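Local coordinates for protein beta-alanyl-CoA:ammonia lyase 2 (Clostridium propionicum, PDB 4MTU) that probably catalyses the reversible removal of ammonia from beta-alanyl-CoA, and carries a bound zinc ion, at residues G3-H8 / E70-I75; N31-V36 / C85-W90. All blocks are in the same frame, centred on the assembly; numbering follows the deposited sequence. Where two conformers were deposited one is given.

Interaction 1: G3-H8 / E70-I75; sequences GKKVVH and EYHGWI
V6 and G73 trade two backbone hydrogen bonds, V6 N to G73 O and G73 N to V6 O, and H8 and Y71 repeat the exchange two residues on, with Y71 N to H8 O at 2.8 Å. Between these pairs V7 and H72 form a non-hydrogen-bonded pair whose side chains share one face of the sheet. There CG2 of V7 sits 4.1 Å from the centre of the H72 imidazole in a CH-pi contact, while CG1 packs 3.8 Å from OE2 of E70. That carboxylate fixes the ring's rotation, since H72 NE2 donates to E70 OE2 at 2.9 Å, in the imidazole plane; its other oxygen, E70 OE1, is hydrogen-bonded to H9. K5 is bent at chi3 (-63°), which places CE 3.7 Å from CE3 of W74, and its NZ makes a cation-pi contact over the six-membered ring. Lysine suits the place because its methylenes pack against W74 while the ammonium still reaches a water, which joins K5 NZ to H72 ND1. On the other face, V6 and Y71 touch helix 27-45, and H8, against which the second subunit lies, hydrogen-bonds to E39 and Q32 of that helix. This is antiparallel pairing in the hot dog fold, between the strand outermost within this chain and its neighbour.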
loop_
_atom_site.group_PDB
_atom_site.type_symbol
_atom_site.label_atom_id
_atom_site.label_comp_id
_atom_site.label_asym_id
_atom_site.label_seq_id
_atom_site.Cartn_x
_atom_site.Cartn_y
_atom_site.Cartn_z
ATOM N N GLY A 3 -10.036 -26.467 -19.634
ATOM C CA GLY A 3 -10.334 -25.052 -19.844
ATOM C C GLY A 3 -9.166 -24.325 -20.440
ATOM O O GLY A 3 -8.167 -24.899 -20.915
ATOM N N LYS A 4 -9.220 -23.032 -20.471
ATOM C CA LYS A 4 -8.214 -22.156 -21.088
ATOM C C LYS A 4 -7.166 -21.811 -20.037
ATOM O O LYS A 4 -7.412 -21.800 -18.853
ATOM C CB LYS A 4 -8.883 -20.853 -21.598
ATOM C CG LYS A 4 -9.302 -19.790 -20.614
ATOM C CD LYS A 4 -10.091 -18.623 -21.195
ATOM C CE LYS A 4 -10.592 -17.587 -20.209
ATOM N NZ LYS A 4 -11.523 -16.535 -20.805
ATOM N N LYS A 5 -5.995 -21.425 -20.527
ATOM C CA LYS A 5 -4.944 -20.841 -19.719
ATOM C C LYS A 5 -5.357 -19.423 -19.360
ATOM O O LYS A 5 -5.767 -18.670 -20.228
ATOM C CB LYS A 5 -3.635 -20.920 -20.493
ATOM C CG LYS A 5 -2.390 -20.456 -19.784
ATOM C CD LYS A 5 -1.119 -20.702 -20.639
ATOM C CE LYS A 5 -0.816 -22.152 -20.953
ATOM N NZ LYS A 5 0.532 -22.473 -21.584
ATOM N N VAL A 6 -5.200 -19.019 -18.122
ATOM C CA VAL A 6 -5.412 -17.658 -17.665
ATOM C C VAL A 6 -4.029 -16.983 -17.615
ATOM O O VAL A 6 -3.054 -17.529 -17.137
ATOM C CB VAL A 6 -6.073 -17.627 -16.317
ATOM C CG1 VAL A 6 -5.995 -16.271 -15.653
ATOM C CG2 VAL A 6 -7.548 -18.067 -16.486
ATOM N N VAL A 7 -3.997 -15.751 -18.137
ATOM C CA VAL A 7 -2.765 -14.954 -18.210
ATOM C C VAL A 7 -3.001 -13.605 -17.549
ATOM O O VAL A 7 -3.820 -12.824 -18.004
ATOM C CB VAL A 7 -2.330 -14.761 -19.649
ATOM C CG1 VAL A 7 -1.118 -13.838 -19.785
ATOM C CG2 VAL A 7 -2.042 -16.094 -20.336
ATOM N N HIS A 8 -2.353 -13.367 -16.418
ATOM C CA HIS A 8 -2.277 -12.041 -15.845
ATOM C C HIS A 8 -1.025 -11.349 -16.406
ATOM O O HIS A 8 -0.043 -12.015 -16.735
ATOM C CB HIS A 8 -2.272 -12.102 -14.318
ATOM C CG HIS A 8 -3.568 -12.487 -13.712
ATOM N ND1 HIS A 8 -3.854 -12.276 -12.377
ATOM C CD2 HIS A 8 -4.637 -13.106 -14.297
ATOM C CE1 HIS A 8 -5.075 -12.717 -12.181
ATOM N NE2 HIS A 8 -5.596 -13.250 -13.302
ATOM N N GLU A 70 4.287 -11.450 -16.819
ATOM C CA GLU A 70 3.116 -12.259 -17.093
ATOM C C GLU A 70 3.087 -13.462 -16.149
ATOM O O GLU A 70 4.131 -14.037 -15.767
ATOM C CB GLU A 70 3.069 -12.784 -18.476
ATOM C CG GLU A 70 2.865 -11.785 -19.457
ATOM C CD GLU A 70 2.285 -12.258 -20.789
ATOM O OE1 GLU A 70 1.779 -11.426 -21.515
ATOM O OE2 GLU A 70 2.379 -13.477 -21.129
ATOM N N TYR A 71 1.890 -13.856 -15.752
ATOM C CA TYR A 71 1.673 -14.919 -14.801
ATOM C C TYR A 71 0.609 -15.825 -15.435
ATOM O O TYR A 71 -0.503 -15.385 -15.632
ATOM C CB TYR A 71 1.224 -14.406 -13.449
ATOM C CG TYR A 71 2.151 -13.346 -12.907
ATOM C CD1 TYR A 71 3.157 -13.680 -12.011
ATOM C CD2 TYR A 71 2.036 -12.027 -13.267
ATOM C CE1 TYR A 71 4.012 -12.707 -11.501
ATOM C CE2 TYR A 71 2.889 -11.051 -12.761
ATOM C CZ TYR A 71 3.874 -11.384 -11.880
ATOM O OH TYR A 71 4.679 -10.387 -11.407
ATOM N N HIS A 72 1.016 -17.039 -15.760
ATOM C CA HIS A 72 0.138 -17.993 -16.437
ATOM C C HIS A 72 -0.308 -19.067 -15.443
ATOM O O HIS A 72 0.463 -19.509 -14.577
ATOM C CB HIS A 72 0.903 -18.696 -17.574
ATOM C CG HIS A 72 1.394 -17.750 -18.633
ATOM N ND1 HIS A 72 1.829 -18.254 -19.824
ATOM C CD2 HIS A 72 1.552 -16.435 -18.647
ATOM C CE1 HIS A 72 2.203 -17.190 -20.566
ATOM N NE2 HIS A 72 2.057 -16.076 -19.857
ATOM N N GLY A 73 -1.571 -19.514 -15.557
ATOM C CA GLY A 73 -2.016 -20.633 -14.796
ATOM C C GLY A 73 -3.072 -21.411 -15.545
ATOM O O GLY A 73 -3.817 -20.866 -16.369
ATOM N N TRP A 74 -3.141 -22.706 -15.219
ATOM C CA TRP A 74 -4.194 -23.542 -15.838
ATOM C C TRP A 74 -4.477 -24.706 -14.877
ATOM O O TRP A 74 -3.686 -25.095 -14.040
ATOM C CB TRP A 74 -3.764 -24.037 -17.206
ATOM C CG TRP A 74 -2.535 -24.862 -17.270
ATOM C CD1 TRP A 74 -2.501 -26.229 -17.226
ATOM C CD2 TRP A 74 -1.179 -24.406 -17.360
ATOM N NE1 TRP A 74 -1.198 -26.627 -17.305
ATOM C CE2 TRP A 74 -0.358 -25.551 -17.382
ATOM C CE3 TRP A 74 -0.578 -23.157 -17.413
ATOM C CZ2 TRP A 74 1.050 -25.451 -17.477
ATOM C CZ3 TRP A 74 0.778 -23.069 -17.510
ATOM C CH2 TRP A 74 1.603 -24.183 -17.539
ATOM N N ILE A 75 -5.687 -25.248 -15.068
ATOM C CA ILE A 75 -6.103 -26.434 -14.362
ATOM C C ILE A 75 -5.558 -27.661 -15.021
ATOM O O ILE A 75 -5.810 -27.887 -16.216
ATOM C CB ILE A 75 -7.650 -26.519 -14.257
ATOM C CG1 ILE A 75 -8.247 -25.259 -13.614
ATOM C CG2 ILE A 75 -8.038 -27.796 -13.538
ATOM C CD1 ILE A 75 -9.772 -25.222 -13.588
HETATM O O HOH W 1 -7.328 -24.020 -17.088
HETATM O O HOH W 2 2.479 -20.663 -20.559
#

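Interaction 2: N31-V36 / C85-W90; sequences NQWGDV and CKFEAW
W33 brings its indole from helix 27-45 down onto F87 of strand 82-95, in the helix-on-sheet packing that defines the hot dog fold, where a long helix is wrapped by an antiparallel sheet. The tight part is the W33-F87 pair. CB of F87 stands over the five-membered ring of W33, 3.4 Å from its centre and only 5° off the normal, a close CH-pi contact. In turn CB of W33 stands farther off, 4.3 Å from the centre of the F87 ring. The two side chains run past one another in opposing senses, and their ring planes, 33° apart, meet obliquely. A broad indole suits this place because it can fill the layer between helix and sheet while its one polar atom still finds a backbone acceptor. Farther along the helix, CG1 of V36 reaches the edge of the F87 ring at CE1. On the strand, the methyl of A89, small enough to lie beside the indole, has its CB 4.0 Å from CZ2 of W33. The opposite face of the strand is more open: E88 turns away from the helix, and its OE1 accepts a hydrogen bond from NE1 of W90 among partly exposed side chains. On the buried face E88 O, which probably also takes the backbone N-H of H72, receives W33 NE1 at 3.0 Å from above its carbonyl plane, and the oxygen lies close to the indole plane.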
loop_
_atom_site.group_PDB
_atom_site.type_symbol
_atom_site.label_atom_id
_atom_site.label_comp_id
_atom_site.label_asym_id
_atom_site.label_seq_id
_atom_site.Cartn_x
_atom_site.Cartn_y
_atom_site.Cartn_z
ATOM N N ASN A 31 1.698 -14.073 -4.789
ATOM C CA ASN A 31 0.501 -13.253 -4.669
ATOM C C ASN A 31 -0.308 -13.301 -5.971
ATOM O O ASN A 31 -1.511 -13.494 -6.001
ATOM C CB ASN A 31 0.935 -11.846 -4.271
ATOM C CG ASN A 31 -0.259 -10.948 -4.113
ATOM O OD1 ASN A 31 -1.317 -11.407 -3.814
ATOM N ND2 ASN A 31 -0.142 -9.675 -4.363
ATOM N N GLN A 32 0.416 -13.097 -7.098
ATOM C CA GLN A 32 -0.268 -13.075 -8.378
ATOM C C GLN A 32 -0.824 -14.450 -8.752
ATOM O O GLN A 32 -1.948 -14.526 -9.273
ATOM C CB GLN A 32 0.643 -12.538 -9.515
ATOM C CG GLN A 32 -0.184 -11.946 -10.605
ATOM C CD GLN A 32 -0.960 -10.741 -10.165
ATOM O OE1 GLN A 32 -0.437 -9.903 -9.400
ATOM N NE2 GLN A 32 -2.179 -10.608 -10.594
ATOM N N TRP A 33 -0.078 -15.511 -8.487
ATOM C CA TRP A 33 -0.602 -16.871 -8.766
ATOM C C TRP A 33 -1.861 -17.139 -7.932
ATOM O O TRP A 33 -2.751 -17.845 -8.431
ATOM C CB TRP A 33 0.459 -17.884 -8.473
ATOM C CG TRP A 33 1.569 -17.950 -9.500
ATOM C CD1 TRP A 33 1.523 -17.544 -10.797
ATOM C CD2 TRP A 33 2.871 -18.506 -9.281
ATOM N NE1 TRP A 33 2.732 -17.802 -11.427
ATOM C CE2 TRP A 33 3.572 -18.400 -10.487
ATOM C CE3 TRP A 33 3.504 -19.038 -8.154
ATOM C CZ2 TRP A 33 4.904 -18.868 -10.642
ATOM C CZ3 TRP A 33 4.791 -19.476 -8.286
ATOM C CH2 TRP A 33 5.493 -19.384 -9.517
ATOM N N GLY A 34 -1.963 -16.596 -6.725
ATOM C CA GLY A 34 -3.192 -16.760 -5.977
ATOM C C GLY A 34 -4.385 -16.174 -6.739
ATOM O O GLY A 34 -5.469 -16.776 -6.778
ATOM N N ASP A 35 -4.189 -15.000 -7.341
ATOM C CA ASP A 35 -5.268 -14.350 -8.100
ATOM C C ASP A 35 -5.563 -15.075 -9.416
ATOM O O ASP A 35 -6.710 -15.158 -9.840
ATOM C CB ASP A 35 -4.950 -12.901 -8.335
ATOM C CG ASP A 35 -4.922 -12.016 -7.120
ATOM O OD1 ASP A 35 -5.279 -12.521 -6.002
ATOM O OD2 ASP A 35 -4.565 -10.816 -7.304
ATOM N N VAL A 36 -4.521 -15.630 -10.070
ATOM C CA VAL A 36 -4.720 -16.458 -11.254
ATOM C C VAL A 36 -5.553 -17.690 -10.894
ATOM O O VAL A 36 -6.500 -18.064 -11.584
ATOM C CB VAL A 36 -3.350 -16.874 -11.872
ATOM C CG1 VAL A 36 -3.542 -17.869 -12.991
ATOM C CG2 VAL A 36 -2.617 -15.643 -12.398
ATOM N N CYS A 85 -3.497 -27.172 -10.163
ATOM C CA CYS A 85 -3.194 -26.172 -11.132
ATOM C C CYS A 85 -1.668 -26.037 -11.299
ATOM O O CYS A 85 -0.917 -26.291 -10.366
ATOM C CB CYS A 85 -3.804 -24.826 -10.735
ATOM S SG CYS A 85 -5.592 -24.830 -10.616
ATOM N N LYS A 86 -1.269 -25.605 -12.479
ATOM C CA LYS A 86 0.139 -25.270 -12.784
ATOM C C LYS A 86 0.235 -23.815 -13.064
ATOM O O LYS A 86 -0.660 -23.205 -13.648
ATOM C CB LYS A 86 0.662 -26.089 -13.946
ATOM C CG LYS A 86 0.693 -27.602 -13.603
ATOM C CD LYS A 86 2.091 -28.175 -13.754
ATOM N N PHE A 87 1.400 -23.245 -12.675
ATOM C CA PHE A 87 1.620 -21.806 -12.774
ATOM C C PHE A 87 3.034 -21.545 -13.327
ATOM O O PHE A 87 3.996 -22.292 -13.085
ATOM C CB PHE A 87 1.535 -21.149 -11.406
ATOM C CG PHE A 87 0.188 -21.337 -10.736
ATOM C CD1 PHE A 87 -0.863 -20.493 -11.035
ATOM C CD2 PHE A 87 -0.029 -22.367 -9.835
ATOM C CE1 PHE A 87 -2.104 -20.653 -10.435
ATOM C CE2 PHE A 87 -1.265 -22.527 -9.246
ATOM C CZ PHE A 87 -2.301 -21.654 -9.546
ATOM N N GLU A 88 3.167 -20.439 -14.027
ATOM C CA GLU A 88 4.422 -19.926 -14.537
ATOM C C GLU A 88 4.464 -18.398 -14.389
ATOM O O GLU A 88 3.414 -17.738 -14.346
ATOM C CB GLU A 88 4.637 -20.254 -16.009
ATOM C CG GLU A 88 4.595 -21.708 -16.348
ATOM C CD GLU A 88 4.629 -22.008 -17.843
ATOM O OE1 GLU A 88 4.327 -21.101 -18.661
ATOM O OE2 GLU A 88 4.961 -23.178 -18.173
ATOM N N ALA A 89 5.671 -17.839 -14.333
ATOM C CA ALA A 89 5.865 -16.394 -14.331
ATOM C C ALA A 89 6.955 -16.081 -15.356
ATOM O O ALA A 89 8.001 -16.746 -15.364
ATOM C CB ALA A 89 6.278 -15.894 -12.966
ATOM N N TRP A 90 6.703 -15.094 -16.198
ATOM C CA TRP A 90 7.549 -14.734 -17.331
ATOM C C TRP A 90 7.789 -13.227 -17.356
ATOM O O TRP A 90 6.866 -12.443 -17.177
ATOM C CB TRP A 90 6.845 -15.080 -18.638
ATOM C CG TRP A 90 6.596 -16.542 -18.840
ATOM C CD1 TRP A 90 5.497 -17.264 -18.563
ATOM C CD2 TRP A 90 7.558 -17.468 -19.409
ATOM N NE1 TRP A 90 5.694 -18.608 -18.944
ATOM C CE2 TRP A 90 6.932 -18.737 -19.445
ATOM C CE3 TRP A 90 8.872 -17.323 -19.905
ATOM C CZ2 TRP A 90 7.610 -19.835 -19.950
ATOM C CZ3 TRP A 90 9.547 -18.432 -20.410
ATOM C CH2 TRP A 90 8.886 -19.685 -20.422
#

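In the fold
From the N terminus, the chain lays down strand 4-11, the first strand of interaction 1, and then helix 27-45, which carries the first half of interaction 2. After strand 50-59, at the other outer side of the sheet within this chain, it returns as strand 68-78, closing the first loop across 61 intervening residues, and turns directly into strand 82-95, which closes the second across 48. The contacts therefore cross, their segments alternating along the sequence. They meet where strands 68-78 and 82-95 lie side by side, with H72 N 2.9 Å from E88 O, and CG of Q32 on the helix packs against Y71. Interaction 1 thus joins strands within the sheet, and interaction 2 binds that sheet to the helix.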